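Local coordinates for Thg1-like uncharacterized protein (Bacillus thuringiensis, PDB 4KGM) that binds ATP and magnesium ions in a polymerase palm-like domain and, as a Thg1-like protein, probably adds nucleotides to tRNA 5' ends, at residues E76-I81 with I145-D150; D138-Y143 with E231-F236; Q90-N95 with A101-S106; A50-E55 with N113-E118. All coordinates share one frame; numbering follows the deposited sequence.

Contact 1: E76-I81 with I145-D150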
# COMPACT_ATOMS: atom_id res chain seq x y z
N GLU A 76 -3.44 6.67 -25.05
CA GLU A 76 -3.00 6.93 -23.68
C GLU A 76 -2.84 8.42 -23.40
O GLU A 76 -2.53 9.21 -24.30
CB GLU A 76 -1.71 6.19 -23.36
CG GLU A 76 -0.45 6.88 -23.87
CD GLU A 76 0.81 6.22 -23.36
OE1 GLU A 76 0.79 5.00 -23.11
OE2 GLU A 76 1.82 6.94 -23.19
N ILE A 77 -3.05 8.80 -22.15
CA ILE A 77 -2.92 10.19 -21.72
C ILE A 77 -2.14 10.28 -20.41
O ILE A 77 -2.60 9.81 -19.37
CB ILE A 77 -4.30 10.85 -21.52
CG1 ILE A 77 -5.07 10.92 -22.84
CG2 ILE A 77 -4.15 12.24 -20.93
CD1 ILE A 77 -6.42 11.59 -22.72
N SER A 78 -0.96 10.88 -20.47
CA SER A 78 -0.15 11.09 -19.27
C SER A 78 -0.28 12.52 -18.78
O SER A 78 -0.22 13.46 -19.56
CB SER A 78 1.32 10.76 -19.54
OG SER A 78 1.51 9.37 -19.72
N ILE A 79 -0.46 12.68 -17.47
CA ILE A 79 -0.63 14.00 -16.87
C ILE A 79 0.39 14.24 -15.76
O ILE A 79 0.51 13.44 -14.83
CB ILE A 79 -2.04 14.17 -16.30
CG1 ILE A 79 -3.09 13.81 -17.35
CG2 ILE A 79 -2.24 15.59 -15.78
CD1 ILE A 79 -4.49 13.64 -16.80
N LEU A 80 1.13 15.34 -15.87
CA LEU A 80 2.09 15.73 -14.84
C LEU A 80 1.44 16.66 -13.83
O LEU A 80 0.99 17.75 -14.18
CB LEU A 80 3.32 16.40 -15.45
CG LEU A 80 4.22 17.14 -14.45
CD1 LEU A 80 4.83 16.19 -13.44
CD2 LEU A 80 5.30 17.93 -15.17
N ILE A 81 1.39 16.23 -12.57
CA ILE A 81 0.82 17.03 -11.50
C ILE A 81 1.89 17.39 -10.47
O ILE A 81 2.62 16.52 -10.00
CB ILE A 81 -0.32 16.29 -10.79
CG1 ILE A 81 -1.29 15.69 -11.81
CG2 ILE A 81 -1.06 17.23 -9.85
CD1 ILE A 81 -2.38 14.85 -11.18
N ILE A 145 10.22 11.29 -22.01
CA ILE A 145 11.17 10.77 -22.99
C ILE A 145 10.88 9.29 -23.22
O ILE A 145 10.93 8.80 -24.35
CB ILE A 145 12.63 10.94 -22.51
CG1 ILE A 145 13.01 12.42 -22.48
CG2 ILE A 145 13.59 10.17 -23.41
CD1 ILE A 145 14.35 12.69 -21.84
N TRP A 146 10.57 8.58 -22.14
CA TRP A 146 10.23 7.17 -22.21
C TRP A 146 8.91 6.98 -22.95
O TRP A 146 8.73 5.99 -23.66
CB TRP A 146 10.13 6.59 -20.80
CG TRP A 146 9.66 5.17 -20.74
CD1 TRP A 146 10.18 4.10 -21.41
CD2 TRP A 146 8.60 4.65 -19.92
NE1 TRP A 146 9.49 2.96 -21.09
CE2 TRP A 146 8.52 3.27 -20.17
CE3 TRP A 146 7.71 5.23 -19.01
CZ2 TRP A 146 7.58 2.45 -19.54
CZ3 TRP A 146 6.78 4.41 -18.39
CH2 TRP A 146 6.72 3.04 -18.66
N ARG A 147 8.01 7.94 -22.80
CA ARG A 147 6.71 7.88 -23.46
C ARG A 147 6.80 8.24 -24.94
O ARG A 147 6.08 7.67 -25.76
CB ARG A 147 5.71 8.80 -22.75
CG ARG A 147 5.30 8.34 -21.36
CD ARG A 147 4.38 7.13 -21.42
NE ARG A 147 5.11 5.86 -21.38
CZ ARG A 147 4.57 4.69 -21.68
NH1 ARG A 147 3.29 4.61 -22.05
NH2 ARG A 147 5.30 3.58 -21.61
N GLN A 148 7.68 9.18 -25.27
CA GLN A 148 7.90 9.55 -26.67
C GLN A 148 8.61 8.43 -27.44
O GLN A 148 8.35 8.24 -28.62
CB GLN A 148 8.71 10.85 -26.77
CG GLN A 148 7.88 12.11 -26.64
CD GLN A 148 8.68 13.36 -26.95
OE1 GLN A 148 9.91 13.35 -26.92
NE2 GLN A 148 7.98 14.45 -27.25
N GLN A 149 9.49 7.71 -26.76
CA GLN A 149 10.18 6.59 -27.37
C GLN A 149 9.22 5.43 -27.60
O GLN A 149 9.41 4.61 -28.50
CB GLN A 149 11.37 6.14 -26.51
CG GLN A 149 12.53 7.13 -26.50
CD GLN A 149 13.65 6.71 -25.57
OE1 GLN A 149 13.66 5.59 -25.04
NE2 GLN A 149 14.61 7.60 -25.36
N ASP A 150 8.17 5.37 -26.79
CA ASP A 150 7.12 4.37 -26.96
C ASP A 150 6.12 4.87 -28.00
O ASP A 150 5.36 4.09 -28.58
CB ASP A 150 6.42 4.09 -25.63
CG ASP A 150 5.37 3.00 -25.74
OD1 ASP A 150 4.19 3.34 -25.96
OD2 ASP A 150 5.73 1.81 -25.61
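Arg147 NH1 is gripped by both oxygens of one carboxylate: it forms a salt bridge to Glu76 OE1 at 2.7 Å and donates a hydrogen bond to Glu76 OE2 at 3.0 Å. This buried ion pair ties strand 76-81, an inner strand of the antiparallel palm sheet, to helix 140-160, which lies across one face of that sheet. The carboxylate and guanidinium planes are 18° apart; OE1 lies at the guanidinium edge in its plane, whereas OE2 is tilted out of it. The bond to OE2 uses the syn lone pair and bends moderately, to 151° at the hydrogen. Glu76 reaches the helix because CG sits between the backbone N and carbonyl carbon (chi1 81°), with the rest of the chain extended. Arg147 instead folds back in the middle of its chain and turns its terminal group along its own helix, where NH2 lies 3.2 Å above one face of the Trp146 ring and Asp150 CB stands over a guanidinium face.

Along the strand, Glu76 and Ser78 project to this helix, while Ile77 and Ile79 project to helix 47-63 on the opposite side. Glu76 follows the magnesium ligand Asp75 and touches Asp30, another ligand, its side chain being about 5 Å from a magnesium ion. The pair thus lies just behind the metal site as a probable second shell. Ser78 hydrogen-bonds Tyr143 OH, and its OG stands 4.0 Å from Arg147 CD, flanking the aliphatic bend of the arginine.

Contact 2: D138-Y143 with E231-F236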
# COMPACT_ATOMS: atom_id res chain seq x y z
N ASP A 138 14.28 14.55 -11.02
CA ASP A 138 15.20 14.27 -12.11
C ASP A 138 14.82 13.03 -12.92
O ASP A 138 15.66 12.42 -13.58
CB ASP A 138 16.65 14.18 -11.62
CG ASP A 138 16.88 13.04 -10.63
OD1 ASP A 138 18.00 12.96 -10.08
OD2 ASP A 138 15.95 12.24 -10.39
N GLU A 139 13.54 12.65 -12.84
CA GLU A 139 13.04 11.51 -13.60
C GLU A 139 11.77 11.86 -14.37
O GLU A 139 11.25 11.05 -15.13
CB GLU A 139 12.79 10.31 -12.68
CG GLU A 139 14.06 9.63 -12.18
CD GLU A 139 14.63 8.64 -13.18
OE1 GLU A 139 14.62 8.93 -14.40
OE2 GLU A 139 15.10 7.56 -12.75
N VAL A 140 11.28 13.08 -14.17
CA VAL A 140 10.06 13.52 -14.83
C VAL A 140 10.27 13.67 -16.34
O VAL A 140 9.47 13.18 -17.13
CB VAL A 140 9.54 14.85 -14.25
CG1 VAL A 140 8.24 15.26 -14.94
CG2 VAL A 140 9.34 14.73 -12.75
N ALA A 141 11.34 14.36 -16.72
CA ALA A 141 11.71 14.48 -18.12
C ALA A 141 11.92 13.10 -18.72
O ALA A 141 11.41 12.79 -19.79
CB ALA A 141 12.96 15.33 -18.28
N ASN A 142 12.66 12.26 -17.99
CA ASN A 142 12.90 10.89 -18.41
C ASN A 142 11.61 10.07 -18.59
O ASN A 142 11.59 9.11 -19.36
CB ASN A 142 13.84 10.18 -17.44
CG ASN A 142 15.28 10.66 -17.55
OD1 ASN A 142 15.82 11.25 -16.62
ND2 ASN A 142 15.89 10.41 -18.70
N TYR A 143 10.55 10.46 -17.89
CA TYR A 143 9.27 9.77 -18.05
C TYR A 143 8.66 10.04 -19.42
O TYR A 143 8.25 9.11 -20.12
CB TYR A 143 8.27 10.19 -16.96
CG TYR A 143 6.88 9.65 -17.23
CD1 TYR A 143 6.55 8.34 -16.93
CD2 TYR A 143 5.90 10.45 -17.80
CE1 TYR A 143 5.29 7.84 -17.18
CE2 TYR A 143 4.64 9.96 -18.06
CZ TYR A 143 4.34 8.66 -17.75
OH TYR A 143 3.08 8.16 -18.00
N GLU A 231 14.24 20.95 -20.84
CA GLU A 231 13.67 22.09 -20.13
C GLU A 231 12.20 22.29 -20.48
O GLU A 231 11.45 22.93 -19.74
CB GLU A 231 14.49 23.36 -20.41
CG GLU A 231 13.99 24.63 -19.71
CD GLU A 231 14.03 24.53 -18.20
OE1 GLU A 231 13.26 25.28 -17.54
OE2 GLU A 231 14.81 23.73 -17.66
N TYR A 232 11.78 21.73 -21.61
CA TYR A 232 10.38 21.77 -22.03
C TYR A 232 9.48 21.15 -20.98
O TYR A 232 8.35 21.58 -20.77
CB TYR A 232 10.21 21.05 -23.37
CG TYR A 232 8.80 21.08 -23.92
CD1 TYR A 232 8.33 22.18 -24.62
CD2 TYR A 232 7.95 20.00 -23.74
CE1 TYR A 232 7.04 22.21 -25.12
CE2 TYR A 232 6.66 20.01 -24.24
CZ TYR A 232 6.21 21.12 -24.94
OH TYR A 232 4.93 21.15 -25.44
N VAL A 233 9.99 20.12 -20.31
CA VAL A 233 9.27 19.47 -19.22
C VAL A 233 9.72 20.01 -17.86
O VAL A 233 8.90 20.33 -17.00
CB VAL A 233 9.46 17.94 -19.25
CG1 VAL A 233 8.85 17.30 -18.01
CG2 VAL A 233 8.86 17.35 -20.52
N GLU A 234 11.03 20.12 -17.69
CA GLU A 234 11.62 20.52 -16.41
C GLU A 234 11.23 21.92 -15.96
O GLU A 234 11.43 22.28 -14.79
CB GLU A 234 13.14 20.36 -16.44
CG GLU A 234 13.60 18.92 -16.54
CD GLU A 234 15.10 18.76 -16.40
OE1 GLU A 234 15.82 19.76 -16.61
OE2 GLU A 234 15.56 17.64 -16.09
N GLN A 235 10.68 22.72 -16.87
CA GLN A 235 10.20 24.05 -16.53
C GLN A 235 9.04 23.99 -15.54
O GLN A 235 8.77 24.96 -14.83
CB GLN A 235 9.76 24.80 -17.79
CG GLN A 235 8.68 24.09 -18.58
CD GLN A 235 8.18 24.91 -19.76
OE1 GLN A 235 8.07 26.13 -19.69
NE2 GLN A 235 7.89 24.23 -20.87
N PHE A 236 8.36 22.85 -15.52
CA PHE A 236 7.22 22.66 -14.62
C PHE A 236 7.64 21.85 -13.39
O PHE A 236 6.91 21.79 -12.41
CB PHE A 236 6.08 21.94 -15.35
CG PHE A 236 5.64 22.61 -16.62
CD1 PHE A 236 4.96 23.82 -16.58
CD2 PHE A 236 5.88 22.03 -17.85
CE1 PHE A 236 4.54 24.44 -17.74
CE2 PHE A 236 5.47 22.64 -19.02
CZ PHE A 236 4.80 23.85 -18.96
O HOH W 1 13.62 15.66 -15.12
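Val140 overlaps Val233 through one branch of each: their CG1 methyls meet at 3.7 Å. In both valines CG1 lies opposite the backbone N, which in Val233 (chi1 173°) extends this methyl across to the neighbouring helix, where it also touches Ala141 CA at 4.0 Å. The small side chain of Ala141 permits a close backbone approach, with Ala141 CA 5.7 Å from Val233 CA. Glu234 runs alongside this alanine: its extended chain brings CG within 4.0 Å of Ala141 CB.

The contact joins the first turn of helix 140-160, preceded by Glu139 at the N-cap position, to the short helix 231-237 near the end of the chain. Both pack on one side of the palm sheet, where Leu80 of strand 76-81 touches Val140 and Phe236. Just before helix 140-160, Glu139 forms a salt bridge to Arg7 of the second subunit and Asp138 one to Arg22 of the third. At the polar edge, Glu234 OE2 makes a long, weak ion pair with Arg230. A water sits there too: it accepts from Ala141 N at 3.1 Å, an amide of the first helical turn, and lies 2.9 Å from Glu234 OE2, to which it can donate.

Contact 3: Q90-N95 with A101-S106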
# COMPACT_ATOMS: atom_id res chain seq x y z
N GLN A 90 -1.95 22.82 -1.81
CA GLN A 90 -2.70 21.64 -1.43
C GLN A 90 -2.64 20.60 -2.54
O GLN A 90 -2.27 20.92 -3.67
CB GLN A 90 -4.16 22.00 -1.13
CG GLN A 90 -4.32 23.06 -0.05
CD GLN A 90 -3.76 22.61 1.29
OE1 GLN A 90 -4.39 21.85 2.01
NE2 GLN A 90 -2.56 23.09 1.61
N SER A 91 -3.01 19.37 -2.23
CA SER A 91 -2.99 18.29 -3.21
C SER A 91 -4.39 17.92 -3.69
O SER A 91 -5.35 17.95 -2.92
CB SER A 91 -2.28 17.05 -2.66
OG SER A 91 -0.88 17.25 -2.59
N TRP A 92 -4.49 17.57 -4.97
CA TRP A 92 -5.74 17.10 -5.54
C TRP A 92 -6.23 15.87 -4.79
O TRP A 92 -5.53 14.86 -4.75
CB TRP A 92 -5.55 16.76 -7.02
CG TRP A 92 -6.84 16.61 -7.78
CD1 TRP A 92 -7.99 17.31 -7.58
CD2 TRP A 92 -7.10 15.68 -8.84
NE1 TRP A 92 -8.96 16.88 -8.46
CE2 TRP A 92 -8.44 15.88 -9.24
CE3 TRP A 92 -6.34 14.71 -9.49
CZ2 TRP A 92 -9.03 15.15 -10.26
CZ3 TRP A 92 -6.93 13.97 -10.50
CH2 TRP A 92 -8.26 14.20 -10.88
N PHE A 93 -7.41 15.98 -4.18
CA PHE A 93 -7.98 14.91 -3.37
C PHE A 93 -7.05 14.47 -2.23
O PHE A 93 -7.13 13.33 -1.77
CB PHE A 93 -8.36 13.70 -4.24
CG PHE A 93 -9.49 13.97 -5.19
CD1 PHE A 93 -10.61 14.68 -4.79
CD2 PHE A 93 -9.44 13.51 -6.50
CE1 PHE A 93 -11.65 14.92 -5.67
CE2 PHE A 93 -10.47 13.75 -7.38
CZ PHE A 93 -11.58 14.46 -6.97
N GLU A 94 -6.18 15.38 -1.81
CA GLU A 94 -5.20 15.11 -0.75
C GLU A 94 -4.29 13.93 -1.11
O GLU A 94 -3.88 13.17 -0.23
CB GLU A 94 -5.90 14.86 0.59
CG GLU A 94 -6.79 16.01 1.04
CD GLU A 94 -7.69 15.63 2.20
OE1 GLU A 94 -8.09 14.44 2.27
OE2 GLU A 94 -7.99 16.50 3.03
N ASN A 95 -3.98 13.81 -2.39
CA ASN A 95 -3.14 12.73 -2.91
C ASN A 95 -3.67 11.31 -2.65
O ASN A 95 -2.89 10.36 -2.57
CB ASN A 95 -1.69 12.87 -2.43
CG ASN A 95 -0.79 13.53 -3.46
OD1 ASN A 95 -1.27 14.13 -4.43
ND2 ASN A 95 0.52 13.42 -3.27
N ALA A 101 -6.82 8.36 -9.49
CA ALA A 101 -6.85 7.48 -10.66
C ALA A 101 -8.25 7.34 -11.26
O ALA A 101 -8.42 7.45 -12.48
CB ALA A 101 -6.28 6.11 -10.31
N SER A 102 -9.24 7.11 -10.41
CA SER A 102 -10.60 6.86 -10.88
C SER A 102 -11.26 8.12 -11.45
O SER A 102 -11.86 8.08 -12.53
CB SER A 102 -11.46 6.26 -9.77
OG SER A 102 -11.60 7.16 -8.68
N VAL A 103 -11.15 9.23 -10.73
CA VAL A 103 -11.76 10.49 -11.18
C VAL A 103 -11.12 10.97 -12.48
O VAL A 103 -11.80 11.53 -13.34
CB VAL A 103 -11.69 11.57 -10.08
CG1 VAL A 103 -12.11 12.93 -10.62
CG2 VAL A 103 -12.56 11.18 -8.90
N SER A 104 -9.82 10.73 -12.63
CA SER A 104 -9.13 11.05 -13.87
C SER A 104 -9.71 10.23 -15.02
O SER A 104 -9.98 10.76 -16.10
CB SER A 104 -7.63 10.77 -13.75
OG SER A 104 -7.02 11.66 -12.83
N ALA A 105 -9.90 8.94 -14.78
CA ALA A 105 -10.46 8.05 -15.79
C ALA A 105 -11.91 8.43 -16.07
O ALA A 105 -12.36 8.38 -17.22
CB ALA A 105 -10.37 6.60 -15.33
N SER A 106 -12.63 8.81 -15.03
CA SER A 106 -14.02 9.24 -15.17
C SER A 106 -14.12 10.50 -16.03
O SER A 106 -14.93 10.56 -16.95
CB SER A 106 -14.64 9.49 -13.80
OG SER A 106 -15.99 9.92 -13.91
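Val103 presents both methyls to a pair of aromatic rings: CG2 meets Phe93 CE2 at 3.6 Å, and CG1 lies 3.8 Å from Trp92 CZ2 while also sitting at the edge of the phenyl ring. These sequence neighbours take different rotamers. Trp92 swings CG away from its backbone N (chi1 -166°), whereas Phe93 keeps CG beside its N (chi1 -67°); the rings converge, Phe93 CE2 lying 3.3 Å above the indole plane near its rim. Phe93, Glu94 and Asn95 all fall in the left-handed region of backbone space, held by Asn95 N bonding to Trp92 O.

The segment lies in the loop between strand 76-81 and helix 97-119 and folds back against the helix, the indole reaching Ile100 and Met107. Ser104 also touches Val27 and Ile29 of strand 25-31 in the palm sheet, while Ser102 and Ser106 hydrogen-bond the second subunit. Ser104 OG lies near the indole plane, 3.3 Å from Trp92 CZ3, consistent with weak C-H...O attraction. With no hydrogen bond between the segments, adhesion rests on aromatic and aliphatic packing, and the buried Ser104 hydroxyl is satisfied by Ile100 O of its own helix.

Contact 4: A50-E55 with N113-E118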
# COMPACT_ATOMS: atom_id res chain seq x y z
N ALA A 50 -8.02 11.54 -32.86
CA ALA A 50 -6.92 12.24 -32.21
C ALA A 50 -7.37 13.58 -31.62
O ALA A 50 -6.94 13.95 -30.53
CB ALA A 50 -5.78 12.45 -33.19
N GLU A 51 -8.23 14.29 -32.33
CA GLU A 51 -8.72 15.58 -31.86
C GLU A 51 -9.73 15.43 -30.72
O GLU A 51 -10.04 16.39 -30.01
CB GLU A 51 -9.34 16.39 -33.00
CG GLU A 51 -8.32 16.93 -33.99
CD GLU A 51 -8.95 17.75 -35.09
OE1 GLU A 51 -10.18 17.97 -35.05
OE2 GLU A 51 -8.21 18.18 -36.01
N ALA A 52 -10.26 14.21 -30.56
CA ALA A 52 -11.17 13.91 -29.47
C ALA A 52 -10.37 13.70 -28.18
O ALA A 52 -10.84 14.02 -27.09
CB ALA A 52 -12.00 12.69 -29.79
N PHE A 53 -9.17 13.15 -28.33
CA PHE A 53 -8.25 13.00 -27.20
C PHE A 53 -7.70 14.35 -26.78
O PHE A 53 -7.51 14.61 -25.60
CB PHE A 53 -7.10 12.06 -27.57
CG PHE A 53 -7.41 10.61 -27.37
CD1 PHE A 53 -7.42 10.05 -26.10
CD2 PHE A 53 -7.67 9.79 -28.46
CE1 PHE A 53 -7.70 8.71 -25.92
CE2 PHE A 53 -7.95 8.45 -28.28
CZ PHE A 53 -7.97 7.91 -27.01
N TRP A 54 -7.45 15.21 -27.76
CA TRP A 54 -6.89 16.53 -27.50
C TRP A 54 -7.87 17.40 -26.71
O TRP A 54 -7.47 18.17 -25.84
CB TRP A 54 -6.49 17.22 -28.80
CG TRP A 54 -5.46 16.46 -29.58
CD1 TRP A 54 -4.71 15.41 -29.14
CD2 TRP A 54 -5.08 16.67 -30.95
NE1 TRP A 54 -3.88 14.96 -30.14
CE2 TRP A 54 -4.09 15.72 -31.26
CE3 TRP A 54 -5.48 17.58 -31.93
CZ2 TRP A 54 -3.49 15.65 -32.52
CZ3 TRP A 54 -4.88 17.51 -33.18
CH2 TRP A 54 -3.90 16.56 -33.46
N GLU A 55 -9.16 17.26 -27.02
CA GLU A 55 -10.19 17.97 -26.28
C GLU A 55 -10.34 17.36 -24.89
O GLU A 55 -10.67 18.05 -23.93
CB GLU A 55 -11.53 17.93 -27.02
CG GLU A 55 -11.57 18.82 -28.25
CD GLU A 55 -11.31 20.27 -27.92
OE1 GLU A 55 -12.09 20.85 -27.13
OE2 GLU A 55 -10.32 20.84 -28.43
N ASN A 113 -16.30 10.47 -24.66
CA ASN A 113 -17.56 9.95 -25.17
C ASN A 113 -18.46 11.05 -25.72
O ASN A 113 -19.09 10.88 -26.76
CB ASN A 113 -18.28 9.14 -24.10
CG ASN A 113 -17.78 7.71 -24.00
OD1 ASN A 113 -17.58 7.04 -25.01
ND2 ASN A 113 -17.57 7.25 -22.77
N GLU A 114 -18.52 12.18 -25.02
CA GLU A 114 -19.33 13.31 -25.45
C GLU A 114 -18.93 13.82 -26.83
O GLU A 114 -19.76 13.96 -27.72
CB GLU A 114 -19.25 14.46 -24.44
CG GLU A 114 -19.83 15.77 -24.95
CD GLU A 114 -19.64 16.92 -23.99
OE1 GLU A 114 -20.56 17.18 -23.17
OE2 GLU A 114 -18.58 17.58 -24.04
N VAL A 115 -17.64 14.10 -26.99
CA VAL A 115 -17.10 14.63 -28.24
C VAL A 115 -17.24 13.62 -29.38
O VAL A 115 -17.62 13.98 -30.49
CB VAL A 115 -15.62 15.03 -28.09
CG1 VAL A 115 -15.00 15.35 -29.44
CG2 VAL A 115 -15.49 16.23 -27.15
N MET A 116 -16.94 12.36 -29.09
CA MET A 116 -16.93 11.33 -30.11
C MET A 116 -18.34 11.03 -30.64
O MET A 116 -18.50 10.61 -31.79
CB MET A 116 -16.28 10.05 -29.58
CG MET A 116 -15.56 9.25 -30.65
SD MET A 116 -14.16 10.14 -31.36
CE MET A 116 -13.72 9.05 -32.70
N ARG A 117 -19.34 11.25 -29.81
CA ARG A 117 -20.72 11.01 -30.21
C ARG A 117 -21.06 11.92 -31.38
O ARG A 117 -21.78 11.53 -32.30
CB ARG A 117 -21.67 11.26 -29.05
CG ARG A 117 -21.88 10.06 -28.14
CD ARG A 117 -21.94 8.77 -28.94
NE ARG A 117 -22.67 7.72 -28.23
CZ ARG A 117 -22.11 6.62 -27.74
NH1 ARG A 117 -20.79 6.54 -27.63
NH2 ARG A 117 -22.86 5.60 -27.35
N GLU A 118 -20.55 13.14 -31.33
CA GLU A 118 -20.93 14.19 -32.27
C GLU A 118 -20.85 13.68 -33.71
O GLU A 118 -21.81 13.79 -34.48
CB GLU A 118 -20.04 15.42 -32.11
CG GLU A 118 -20.10 16.07 -30.74
CD GLU A 118 -19.15 17.25 -30.62
OE1 GLU A 118 -18.88 17.69 -29.48
OE2 GLU A 118 -18.68 17.75 -31.66
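Ala52 CB is touched by two side chains, Met116 SD at 3.7 Å and Val115 CG1 at 4.0 Å. Further along the helix, Val115 CG2 approaches Glu55 CB at 4.3 Å, so the two branches of the valine serve successive turns. Val115 CG1 reaches the alanine because it lies opposite the backbone N (chi1 170°). Met116 comes from the flank, and a bend at chi2 (64°) carries its sulfur to the methyl. The short helical segments run roughly antiparallel, at 147°, with their axes 9.3 Å apart; Ala52 gives the closest CA pair, with Val115.

Behind this shell, Phe53 turns its ring against His72 and Phe112 and touches Asp75, a magnesium ligand, while the Met116 side chain is about 8 Å from bound ATP. On the outer flank of helix 97-119, which belongs to a subunit interface, Glu114 is salt-bridged to Arg117 of the second subunit, and Arg117 to Glu114 of the second subunit. Helices 47-63 and 97-119 lie side by side on one face of the palm sheet, the former over Ile77 and Ile79 of strand 76-81 and the latter against strand 25-31.

Strand 76-81 lies between two helical layers. Contacts 1 and 2 share helix 140-160 on one face and touch each other through side chains of strand 76-81. Contacts 3 and 4 share helix 97-119 on the other face, and contact 4 meets contact 1 where Phe53 packs on Ile77. Contact 1, nearest the chain's centre, is buried yet held by an ion pair close to the metal site. The others are more peripheral and chiefly apolar: aliphatic with a water at its polar edge in contact 2, aromatic in contact 3, and alanine, valine and methionine in the partly buried contact 4. All four border the second subunit.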